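Local coordinates for beta-lactamase II (Erythrobacter litoralis, PDB 6V73) that hydrolyses beta-lactam antibiotics to substituted beta-amino acids, as a zinc-dependent class B metallo-beta-lactamase, at the zinc ion site and the interface of chains A and B. Numbering follows the deposited sequence. Chains: chain A/B, Beta-lactamase II.

Contact 1: the zinc ion site. Residues chain A 50, 96, 98, 100, 165-166, 184, 199, 225-226. With ZN (zinc ion), chain C; ZN (zinc ion), chain D; BME (beta-mercaptoethanol), chain E.
This is the dinuclear zinc centre of a subclass B1 metallo-beta-lactamase, built on the HXHXD motif of A:His96, A:His98 and A:Asp100. ZN of chain C sits in the three-histidine site, close to tetrahedral: A:His96 and A:His165 bind it through NE2, whereas A:His98 turns its ring over and uses ND1, 2.1 Å from ZN. That leaves the far nitrogen of A:His98 for a second-shell carboxylate: NE2 donates to A:Asp199 OD2 at 2.6 Å, almost in the ring plane and onto the lone pair pointing away from OD1. The carboxylate fixes the ring's rotation and may make ND1 a stronger donor to the metal. ZN of chain D takes the Asp-Cys-His site, bound by A:His226 NE2 and, at 2.3 Å from ZN of chain D, by A:Cys184 SG. A:Asp100 holds its CG between backbone N and carbonyl carbon (chi1 47°). Its OD1 makes a longer bond of 2.5 Å to ZN of chain D. The A:His226 ring is held by ND1, which donates in plane to the A:Pro50 carbonyl O at 2.7 Å, while CB of A:Ser225 lies over one face, toward its rim. Beta-mercaptoethanol, a common crystallisation additive, bridges the metals through its sulphur: S2 is 2.1 Å from ZN of chain C, and the two zincs stand 3.5 Å apart. At ZN of chain D the shell seen is irregular, with S2 and A:His226 NE2 spread to 140°, and further ligands may be unseen.

Contact 2: the interface of chains A and B. Residues chain A 49, 193, 195-196, 226; chain B 42-46.
Two copies of the enzyme meet here across a two-fold axis, and this patch, one part of a symmetric interface, has a twin with the chains exchanged; in it the 42-46 loop of chain B packs against the rim of the chain A active site. The enzyme is a monomer, so the pairing may belong to the crystal. B:Phe46 carries the apolar part. With CG anti to its carbonyl carbon (chi1 -54°), it lays its ring against A:Ile49 and turns the CE1 edge to A:His226. A:Ile49 covers one face, CG2 lying over the ring centre, while its CD1 lies over the same face, out toward the rim, 3.7 Å from CD2 of B:Phe46; the opposite face is backed by its own chain, through the carbonyl O of B:Met44. The rim of the phenyl then points at the imidazole: CE1 of B:Phe46 stands 3.9 Å from CG of A:His226, off-centre over that ring's face, and the planes are inclined by 65° in an edge-to-face contact. B:Met44, extended beyond CG, runs along the backbone of A:Gly195 with its CB 3.8 Å from the glycine CA, and its sulphur SD passes 3.8 Å from CB of A:Asn196. Polar contact is slight. A:Asn193, its CG in the crowded position between backbone N and carbonyl carbon (chi1 60°), presents its amide to the chain B backbone, and ND2 makes a weak, bent hydrogen bond to B:Asp42 O at 3.2 Å. OD1 is engaged within its own chain, accepting from A:Gly195 N at 2.8 Å in the carbonyl plane, which ties the amide to the loop it projects from. For the protein, the patch places a neighbouring molecule's phenylalanine and methionine at the mouth of the zinc site, and may restrict access to it in this assembly.

Contact 1: the zinc ion site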
loop_
_atom_site.group_PDB
_atom_site.type_symbol
_atom_site.label_atom_id
_atom_site.label_comp_id
_atom_site.label_asym_id
_atom_site.label_seq_id
_atom_site.Cartn_x
_atom_site.Cartn_y
_atom_site.Cartn_z
ATOM N N PRO A 50 4.952 8.382 7.066
ATOM C CA PRO A 50 4.591 9.051 8.320
ATOM C C PRO A 50 3.167 8.733 8.750
ATOM O O PRO A 50 2.270 8.569 7.920
ATOM C CB PRO A 50 4.726 10.538 7.972
ATOM C CG PRO A 50 4.355 10.593 6.474
ATOM C CD PRO A 50 4.863 9.272 5.890
ATOM N N HIS A 96 -8.977 3.413 13.785
ATOM C CA HIS A 96 -9.438 2.195 13.109
ATOM C C HIS A 96 -8.370 1.105 13.165
ATOM O O HIS A 96 -7.257 1.335 13.652
ATOM C CB HIS A 96 -9.827 2.436 11.641
ATOM C CG HIS A 96 -8.706 2.947 10.793
ATOM N ND1 HIS A 96 -8.316 4.268 10.797
ATOM C CD2 HIS A 96 -7.898 2.317 9.906
ATOM C CE1 HIS A 96 -7.312 4.427 9.952
ATOM N NE2 HIS A 96 -7.041 3.260 9.397
ATOM N N HIS A 98 -5.917 -0.451 11.641
ATOM C CA HIS A 98 -4.750 -0.564 10.772
ATOM C C HIS A 98 -3.511 -0.313 11.613
ATOM O O HIS A 98 -3.577 0.293 12.688
ATOM C CB HIS A 98 -4.769 0.424 9.577
ATOM C CG HIS A 98 -5.588 -0.039 8.412
ATOM N ND1 HIS A 98 -5.966 0.808 7.392
ATOM C CD2 HIS A 98 -6.096 -1.260 8.100
ATOM C CE1 HIS A 98 -6.681 0.133 6.506
ATOM N NE2 HIS A 98 -6.777 -1.123 6.913
ATOM N N ASP A 100 -0.839 1.608 11.414
ATOM C CA ASP A 100 -0.377 2.934 11.814
ATOM C C ASP A 100 -1.198 3.523 12.960
ATOM O O ASP A 100 -0.708 4.422 13.650
ATOM C CB ASP A 100 -0.374 3.899 10.625
ATOM C CG ASP A 100 -1.650 3.853 9.827
ATOM O OD1 ASP A 100 -1.975 4.880 9.195
ATOM O OD2 ASP A 100 -2.320 2.791 9.824
ATOM N N HIS A 165 -12.462 5.482 4.583
ATOM C CA HIS A 165 -11.151 4.842 4.458
ATOM C C HIS A 165 -11.199 3.389 4.923
ATOM O O HIS A 165 -10.601 2.510 4.292
ATOM C CB HIS A 165 -10.103 5.629 5.243
ATOM C CG HIS A 165 -8.816 4.893 5.439
ATOM N ND1 HIS A 165 -7.909 4.690 4.418
ATOM C CD2 HIS A 165 -8.285 4.304 6.537
ATOM C CE1 HIS A 165 -6.873 4.012 4.883
ATOM N NE2 HIS A 165 -7.078 3.765 6.164
ATOM N N THR A 166 -11.896 3.122 6.032
ATOM C CA THR A 166 -12.316 1.777 6.417
ATOM C C THR A 166 -13.743 1.861 6.951
ATOM O O THR A 166 -14.293 2.943 7.143
ATOM C CB THR A 166 -11.410 1.146 7.486
ATOM O OG1 THR A 166 -11.515 1.910 8.682
ATOM C CG2 THR A 166 -9.952 1.098 7.055
ATOM N N CYS A 184 -7.278 8.798 8.845
ATOM C CA CYS A 184 -6.890 8.438 7.492
ATOM C C CYS A 184 -7.994 8.670 6.477
ATOM O O CYS A 184 -7.734 8.562 5.270
ATOM C CB CYS A 184 -6.467 6.974 7.434
ATOM S SG CYS A 184 -5.132 6.541 8.559
ATOM N N ASP A 199 -9.183 -1.540 2.171
ATOM C CA ASP A 199 -10.329 -1.866 3.020
ATOM C C ASP A 199 -11.391 -0.779 2.987
ATOM O O ASP A 199 -12.248 -0.736 3.865
ATOM C CB ASP A 199 -9.890 -2.118 4.469
ATOM C CG ASP A 199 -8.783 -3.147 4.578
ATOM O OD1 ASP A 199 -8.910 -4.232 3.970
ATOM O OD2 ASP A 199 -7.779 -2.865 5.273
ATOM N N SER A 225 -3.898 11.782 9.289
ATOM C CA SER A 225 -2.892 10.777 9.624
ATOM C C SER A 225 -1.598 10.939 8.835
ATOM O O SER A 225 -0.521 10.625 9.352
ATOM C CB SER A 225 -3.446 9.373 9.398
ATOM O OG SER A 225 -4.564 9.125 10.229
ATOM N N HIS A 226 -1.661 11.373 7.574
ATOM C CA HIS A 226 -0.506 11.171 6.702
ATOM C C HIS A 226 0.018 12.442 6.063
ATOM O O HIS A 226 0.871 12.358 5.173
ATOM C CB HIS A 226 -0.825 10.117 5.636
ATOM C CG HIS A 226 -1.094 8.756 6.213
ATOM N ND1 HIS A 226 -0.138 8.039 6.901
ATOM C CD2 HIS A 226 -2.218 8.001 6.243
ATOM C CE1 HIS A 226 -0.655 6.894 7.311
ATOM N NE2 HIS A 226 -1.914 6.845 6.923
HETATM ZN ZN ZN C . -5.863 2.892 7.637
HETATM ZN ZN ZN D . -3.486 5.506 7.348
HETATM C C1 BME E . -2.474 1.734 5.755
HETATM C C2 BME E . -3.470 2.888 5.697
HETATM O O1 BME E . -1.211 2.160 5.262
HETATM S S2 BME E . -3.876 3.500 7.383
#

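Contact 2: the interface of chains A and B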
loop_
_atom_site.group_PDB
_atom_site.type_symbol
_atom_site.label_atom_id
_atom_site.label_comp_id
_atom_site.label_asym_id
_atom_site.label_seq_id
_atom_site.Cartn_x
_atom_site.Cartn_y
_atom_site.Cartn_z
ATOM N N ILE A 49 6.808 5.728 5.784
ATOM C CA ILE A 49 5.511 6.396 5.731
ATOM C C ILE A 49 5.286 7.097 7.061
ATOM O O ILE A 49 5.387 6.453 8.114
ATOM C CB ILE A 49 4.363 5.404 5.453
ATOM C CG1 ILE A 49 4.474 4.807 4.051
ATOM C CG2 ILE A 49 3.018 6.092 5.592
ATOM C CD1 ILE A 49 3.526 3.614 3.847
ATOM N N ASN A 193 -4.949 11.318 -4.657
ATOM C CA ASN A 193 -5.644 10.059 -4.454
ATOM C C ASN A 193 -5.912 9.941 -2.966
ATOM O O ASN A 193 -5.395 10.720 -2.162
ATOM C CB ASN A 193 -4.828 8.870 -4.987
ATOM C CG ASN A 193 -3.478 8.738 -4.299
ATOM O OD1 ASN A 193 -3.397 8.506 -3.089
ATOM N ND2 ASN A 193 -2.419 8.884 -5.062
ATOM N N GLY A 195 -4.990 7.552 -0.984
ATOM C CA GLY A 195 -4.084 6.655 -0.285
ATOM C C GLY A 195 -4.535 5.214 -0.387
ATOM O O GLY A 195 -4.901 4.733 -1.461
ATOM N N ASN A 196 -4.528 4.508 0.741
ATOM C CA ASN A 196 -4.722 3.062 0.735
ATOM C C ASN A 196 -6.205 2.734 0.875
ATOM O O ASN A 196 -6.773 2.839 1.967
ATOM C CB ASN A 196 -3.903 2.410 1.843
ATOM C CG ASN A 196 -4.312 0.980 2.095
ATOM O OD1 ASN A 196 -4.671 0.241 1.163
ATOM N ND2 ASN A 196 -4.283 0.576 3.363
ATOM N N HIS A 226 -1.661 11.373 7.574
ATOM C CA HIS A 226 -0.506 11.171 6.702
ATOM C C HIS A 226 0.018 12.442 6.063
ATOM O O HIS A 226 0.871 12.358 5.173
ATOM C CB HIS A 226 -0.825 10.117 5.636
ATOM C CG HIS A 226 -1.094 8.756 6.213
ATOM N ND1 HIS A 226 -0.138 8.039 6.901
ATOM C CD2 HIS A 226 -2.218 8.001 6.243
ATOM C CE1 HIS A 226 -0.655 6.894 7.311
ATOM N NE2 HIS A 226 -1.914 6.845 6.923
ATOM N N ASP B 42 3.055 7.502 -7.961
ATOM C CA ASP B 42 2.817 7.818 -6.555
ATOM C C ASP B 42 1.456 7.234 -6.176
ATOM O O ASP B 42 0.445 7.928 -6.053
ATOM C CB ASP B 42 2.884 9.318 -6.344
ATOM C CG ASP B 42 2.902 9.699 -4.888
ATOM O OD1 ASP B 42 2.729 8.802 -4.044
ATOM O OD2 ASP B 42 3.099 10.898 -4.597
ATOM N N LEU B 43 1.444 5.918 -5.982
ATOM C CA LEU B 43 0.184 5.184 -5.951
ATOM C C LEU B 43 -0.718 5.644 -4.814
ATOM O O LEU B 43 -1.934 5.773 -4.995
ATOM C CB LEU B 43 0.471 3.692 -5.820
ATOM C CG LEU B 43 -0.785 2.830 -5.781
ATOM C CD1 LEU B 43 -1.535 2.993 -7.101
ATOM C CD2 LEU B 43 -0.374 1.397 -5.535
ATOM N N MET B 44 -0.151 5.876 -3.625
ATOM C CA MET B 44 -0.966 6.163 -2.450
ATOM C C MET B 44 -0.603 7.484 -1.801
ATOM O O MET B 44 -0.963 7.718 -0.644
ATOM C CB MET B 44 -0.848 5.037 -1.426
ATOM C CG MET B 44 -1.050 3.670 -2.048
ATOM S SD MET B 44 -1.163 2.404 -0.778
ATOM C CE MET B 44 -1.004 0.932 -1.792
ATOM N N GLY B 45 0.107 8.351 -2.512
ATOM C CA GLY B 45 0.482 9.621 -1.922
ATOM C C GLY B 45 1.674 9.556 -1.003
ATOM O O GLY B 45 1.968 10.544 -0.319
ATOM N N PHE B 46 2.367 8.425 -0.957
ATOM C CA PHE B 46 3.506 8.248 -0.068
ATOM C C PHE B 46 4.829 8.356 -0.806
ATOM O O PHE B 46 5.876 8.027 -0.239
ATOM C CB PHE B 46 3.421 6.893 0.639
ATOM C CG PHE B 46 2.129 6.663 1.372
ATOM C CD1 PHE B 46 1.547 7.669 2.105
ATOM C CD2 PHE B 46 1.505 5.427 1.336
ATOM C CE1 PHE B 46 0.362 7.454 2.791
ATOM C CE2 PHE B 46 0.314 5.206 2.036
ATOM C CZ PHE B 46 -0.253 6.221 2.749
#

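The C-alpha centres of contact 1 and contact 2 lie about 11 Å apart, and A:His226 belongs to both: its NE2 serves a metal in contact 1, while a face of the same ring receives the partner chain in contact 2. Strand 49-58 ties them further, since A:Ile49 packs across the interface and the next residue, A:Pro50, holds the histidine from behind. The loop of A:Asn193 to A:Asn196 similarly leads on towards A:Asp199. Pairing of the chains therefore takes place on the active-site side of each molecule, so the dimer, if it forms outside the crystal, could affect substrate entry.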